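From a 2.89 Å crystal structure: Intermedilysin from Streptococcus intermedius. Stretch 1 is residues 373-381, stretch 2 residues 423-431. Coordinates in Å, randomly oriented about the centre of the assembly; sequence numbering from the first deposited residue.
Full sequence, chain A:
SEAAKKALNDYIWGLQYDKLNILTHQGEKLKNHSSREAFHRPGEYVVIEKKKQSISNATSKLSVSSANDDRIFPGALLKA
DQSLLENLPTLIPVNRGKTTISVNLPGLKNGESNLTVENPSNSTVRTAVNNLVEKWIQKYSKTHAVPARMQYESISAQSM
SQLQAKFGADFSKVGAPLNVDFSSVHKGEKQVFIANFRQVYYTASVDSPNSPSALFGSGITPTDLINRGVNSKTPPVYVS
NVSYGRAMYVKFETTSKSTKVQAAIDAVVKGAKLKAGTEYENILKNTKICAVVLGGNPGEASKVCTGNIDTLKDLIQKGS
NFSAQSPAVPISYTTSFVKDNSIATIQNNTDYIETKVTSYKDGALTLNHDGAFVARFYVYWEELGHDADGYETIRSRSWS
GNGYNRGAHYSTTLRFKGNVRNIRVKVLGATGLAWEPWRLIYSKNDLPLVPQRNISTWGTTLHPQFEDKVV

Stretch 1 (373-381) FVARFYVYW
Stretch 2, residues 423-431: IRVKVLGAT

The strand running through Arg376 to Trp381 and the strand of residues 423-429 run antiparallel, their axes 165° apart and 4.5 Å at closest approach, joined by three reciprocal backbone pairs. Arg376 N donates to Leu428 O (2.6 Å) and Leu428 N to Arg376 O (2.9 Å); Tyr378 N donates to Lys426 O (2.8 Å) and Lys426 N to Tyr378 O (2.7 Å); Tyr380 N reaches Arg424 O at 3.3 Å, while Arg424 N meets Tyr380 O at 2.9 Å, almost linearly. All these residues are extended, with phi from -142° to -103° and psi from 128° to 163°. Between them lie the non-hydrogen-bonded pairs Phe377-Val427 and Val379-Val425, with CA atoms 4.5 and 4.8 Å apart.

The hydrogen-bonded pairs share one face. There Lys426 (chi1 -148°, chi2 t, chi3 m, chi4 119°) donates from NZ to Tyr380 OH (2.9 Å), and the same NZ lies 3.9 Å from the Tyr378 ring centroid, an off-centre cation-pi contact. Tyr378 (chi1 m, chi2 77°) meets Leu428 CD1 at its ring edge, 3.3 Å from CE1. Tyr380 (chi1 -32°, chi2 79°) places CD1 over the Arg424 guanidinium, 3.9 Å from CZ.

On the other face, buried Phe377 (m) brings CE1 to 3.4 Å from CG2 of Val427 (p), and the t rotamers of Val379 and Val425 pack CG2 against CG1 at 4.3 Å.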

# COMPACT_ATOMS: atom_id res chain seq x y z
N PHE A 373 -24.70 -13.96 -50.20
CA PHE A 373 -23.36 -14.31 -50.64
C PHE A 373 -22.84 -15.50 -49.84
O PHE A 373 -23.09 -15.61 -48.63
CB PHE A 373 -22.44 -13.10 -50.48
CG PHE A 373 -23.17 -11.81 -50.67
CD1 PHE A 373 -23.77 -11.52 -51.88
CD2 PHE A 373 -23.30 -10.90 -49.63
CE1 PHE A 373 -24.47 -10.36 -52.06
CE2 PHE A 373 -24.00 -9.73 -49.81
CZ PHE A 373 -24.59 -9.47 -51.03
N VAL A 374 -22.13 -16.38 -50.52
CA VAL A 374 -21.72 -17.65 -49.92
C VAL A 374 -20.64 -17.37 -48.88
O VAL A 374 -19.61 -16.76 -49.18
CB VAL A 374 -21.22 -18.63 -50.99
CG1 VAL A 374 -21.29 -20.06 -50.45
CG2 VAL A 374 -22.02 -18.51 -52.27
N ALA A 375 -20.89 -17.80 -47.65
CA ALA A 375 -19.95 -17.63 -46.55
C ALA A 375 -19.55 -18.98 -45.99
O ALA A 375 -20.35 -19.92 -45.96
CB ALA A 375 -20.55 -16.76 -45.44
N ARG A 376 -18.30 -19.06 -45.53
CA ARG A 376 -17.76 -20.27 -44.93
C ARG A 376 -17.00 -19.89 -43.67
O ARG A 376 -16.15 -19.00 -43.71
CB ARG A 376 -16.82 -21.00 -45.91
CG ARG A 376 -17.38 -22.31 -46.47
CD ARG A 376 -16.80 -23.51 -45.76
NE ARG A 376 -17.03 -24.75 -46.49
CZ ARG A 376 -16.30 -25.17 -47.52
NH1 ARG A 376 -15.27 -24.45 -47.95
NH2 ARG A 376 -16.59 -26.32 -48.12
N PHE A 377 -17.33 -20.54 -42.56
CA PHE A 377 -16.76 -20.20 -41.26
C PHE A 377 -15.77 -21.27 -40.81
O PHE A 377 -15.95 -22.46 -41.08
CB PHE A 377 -17.86 -20.06 -40.19
CG PHE A 377 -18.76 -18.86 -40.38
CD1 PHE A 377 -18.73 -18.11 -41.54
CD2 PHE A 377 -19.63 -18.49 -39.37
CE1 PHE A 377 -19.57 -17.02 -41.69
CE2 PHE A 377 -20.46 -17.40 -39.52
CZ PHE A 377 -20.43 -16.67 -40.68
N TYR A 378 -14.73 -20.82 -40.11
CA TYR A 378 -13.84 -21.71 -39.38
C TYR A 378 -13.58 -21.11 -38.01
O TYR A 378 -13.34 -19.90 -37.89
CB TYR A 378 -12.52 -21.94 -40.13
CG TYR A 378 -12.68 -22.53 -41.52
CD1 TYR A 378 -13.09 -21.73 -42.58
CD2 TYR A 378 -12.43 -23.87 -41.76
CE1 TYR A 378 -13.25 -22.26 -43.85
CE2 TYR A 378 -12.58 -24.41 -43.03
CZ TYR A 378 -12.99 -23.60 -44.07
OH TYR A 378 -13.14 -24.12 -45.33
N VAL A 379 -13.64 -21.95 -36.98
CA VAL A 379 -13.60 -21.50 -35.59
C VAL A 379 -12.97 -22.60 -34.75
O VAL A 379 -13.39 -23.76 -34.81
CB VAL A 379 -15.01 -21.14 -35.07
CG1 VAL A 379 -15.04 -21.11 -33.54
CG2 VAL A 379 -15.45 -19.79 -35.62
N TYR A 380 -11.96 -22.23 -33.95
CA TYR A 380 -11.25 -23.18 -33.11
C TYR A 380 -11.03 -22.56 -31.74
O TYR A 380 -11.15 -21.34 -31.56
CB TYR A 380 -9.90 -23.58 -33.73
CG TYR A 380 -9.88 -23.60 -35.24
CD1 TYR A 380 -9.75 -22.43 -35.97
CD2 TYR A 380 -9.97 -24.80 -35.94
CE1 TYR A 380 -9.72 -22.44 -37.35
CE2 TYR A 380 -9.94 -24.82 -37.32
CZ TYR A 380 -9.82 -23.64 -38.02
OH TYR A 380 -9.79 -23.65 -39.40
N TRP A 381 -10.72 -23.41 -30.78
CA TRP A 381 -10.45 -22.97 -29.41
C TRP A 381 -9.79 -24.13 -28.67
O TRP A 381 -9.51 -25.18 -29.24
CB TRP A 381 -11.72 -22.50 -28.72
CG TRP A 381 -12.67 -23.61 -28.38
CD1 TRP A 381 -12.69 -24.36 -27.24
CD2 TRP A 381 -13.76 -24.08 -29.19
NE1 TRP A 381 -13.71 -25.27 -27.29
CE2 TRP A 381 -14.38 -25.13 -28.47
CE3 TRP A 381 -14.26 -23.73 -30.44
CZ2 TRP A 381 -15.48 -25.82 -28.97
CZ3 TRP A 381 -15.35 -24.42 -30.94
CH2 TRP A 381 -15.95 -25.46 -30.21
N ILE A 423 -9.56 -18.45 -28.38
CA ILE A 423 -10.64 -18.60 -29.35
C ILE A 423 -10.27 -17.86 -30.63
O ILE A 423 -9.96 -16.67 -30.61
CB ILE A 423 -11.96 -18.06 -28.77
CG1 ILE A 423 -12.34 -18.83 -27.50
CG2 ILE A 423 -13.08 -18.18 -29.80
CD1 ILE A 423 -13.49 -18.22 -26.73
N ARG A 424 -10.31 -18.58 -31.75
CA ARG A 424 -9.94 -18.04 -33.04
C ARG A 424 -11.14 -18.06 -33.97
O ARG A 424 -11.98 -18.97 -33.90
CB ARG A 424 -8.79 -18.84 -33.67
CG ARG A 424 -7.57 -19.00 -32.77
CD ARG A 424 -6.74 -20.20 -33.21
NE ARG A 424 -6.50 -20.18 -34.65
CZ ARG A 424 -6.12 -21.24 -35.36
NH1 ARG A 424 -5.94 -22.41 -34.77
NH2 ARG A 424 -5.93 -21.12 -36.67
N VAL A 425 -11.23 -17.05 -34.83
CA VAL A 425 -12.35 -16.91 -35.76
C VAL A 425 -11.78 -16.65 -37.15
O VAL A 425 -11.25 -15.57 -37.42
CB VAL A 425 -13.29 -15.77 -35.35
CG1 VAL A 425 -14.43 -15.63 -36.36
CG2 VAL A 425 -13.84 -16.01 -33.96
N LYS A 426 -11.91 -17.64 -38.03
CA LYS A 426 -11.69 -17.45 -39.45
C LYS A 426 -13.05 -17.39 -40.13
O LYS A 426 -13.96 -18.13 -39.77
CB LYS A 426 -10.86 -18.58 -40.06
CG LYS A 426 -9.97 -18.16 -41.22
CD LYS A 426 -9.76 -19.30 -42.22
CE LYS A 426 -8.80 -20.36 -41.70
NZ LYS A 426 -9.45 -21.70 -41.57
N VAL A 427 -13.18 -16.50 -41.12
CA VAL A 427 -14.45 -16.32 -41.82
C VAL A 427 -14.15 -15.83 -43.23
O VAL A 427 -13.42 -14.85 -43.41
CB VAL A 427 -15.38 -15.34 -41.07
CG1 VAL A 427 -14.72 -14.00 -40.88
CG2 VAL A 427 -16.72 -15.20 -41.78
N LEU A 428 -14.69 -16.53 -44.22
CA LEU A 428 -14.43 -16.20 -45.61
C LEU A 428 -15.71 -16.39 -46.42
O LEU A 428 -16.60 -17.16 -46.05
CB LEU A 428 -13.30 -17.05 -46.20
CG LEU A 428 -12.41 -17.83 -45.23
CD1 LEU A 428 -13.07 -19.13 -44.82
CD2 LEU A 428 -11.04 -18.11 -45.86
N GLY A 429 -15.78 -15.68 -47.54
CA GLY A 429 -16.92 -15.77 -48.44
C GLY A 429 -16.53 -16.12 -49.86
O GLY A 429 -15.66 -16.97 -50.08
N ALA A 430 -17.18 -15.49 -50.83
CA ALA A 430 -16.90 -15.73 -52.24
C ALA A 430 -17.08 -14.43 -53.01
O ALA A 430 -18.02 -13.68 -52.76
CB ALA A 430 -17.81 -16.82 -52.82
N THR A 431 -16.16 -14.18 -53.93
CA THR A 431 -16.18 -12.96 -54.74
C THR A 431 -16.27 -13.30 -56.22
O THR A 431 -17.28 -13.04 -56.87
CB THR A 431 -14.94 -12.10 -54.46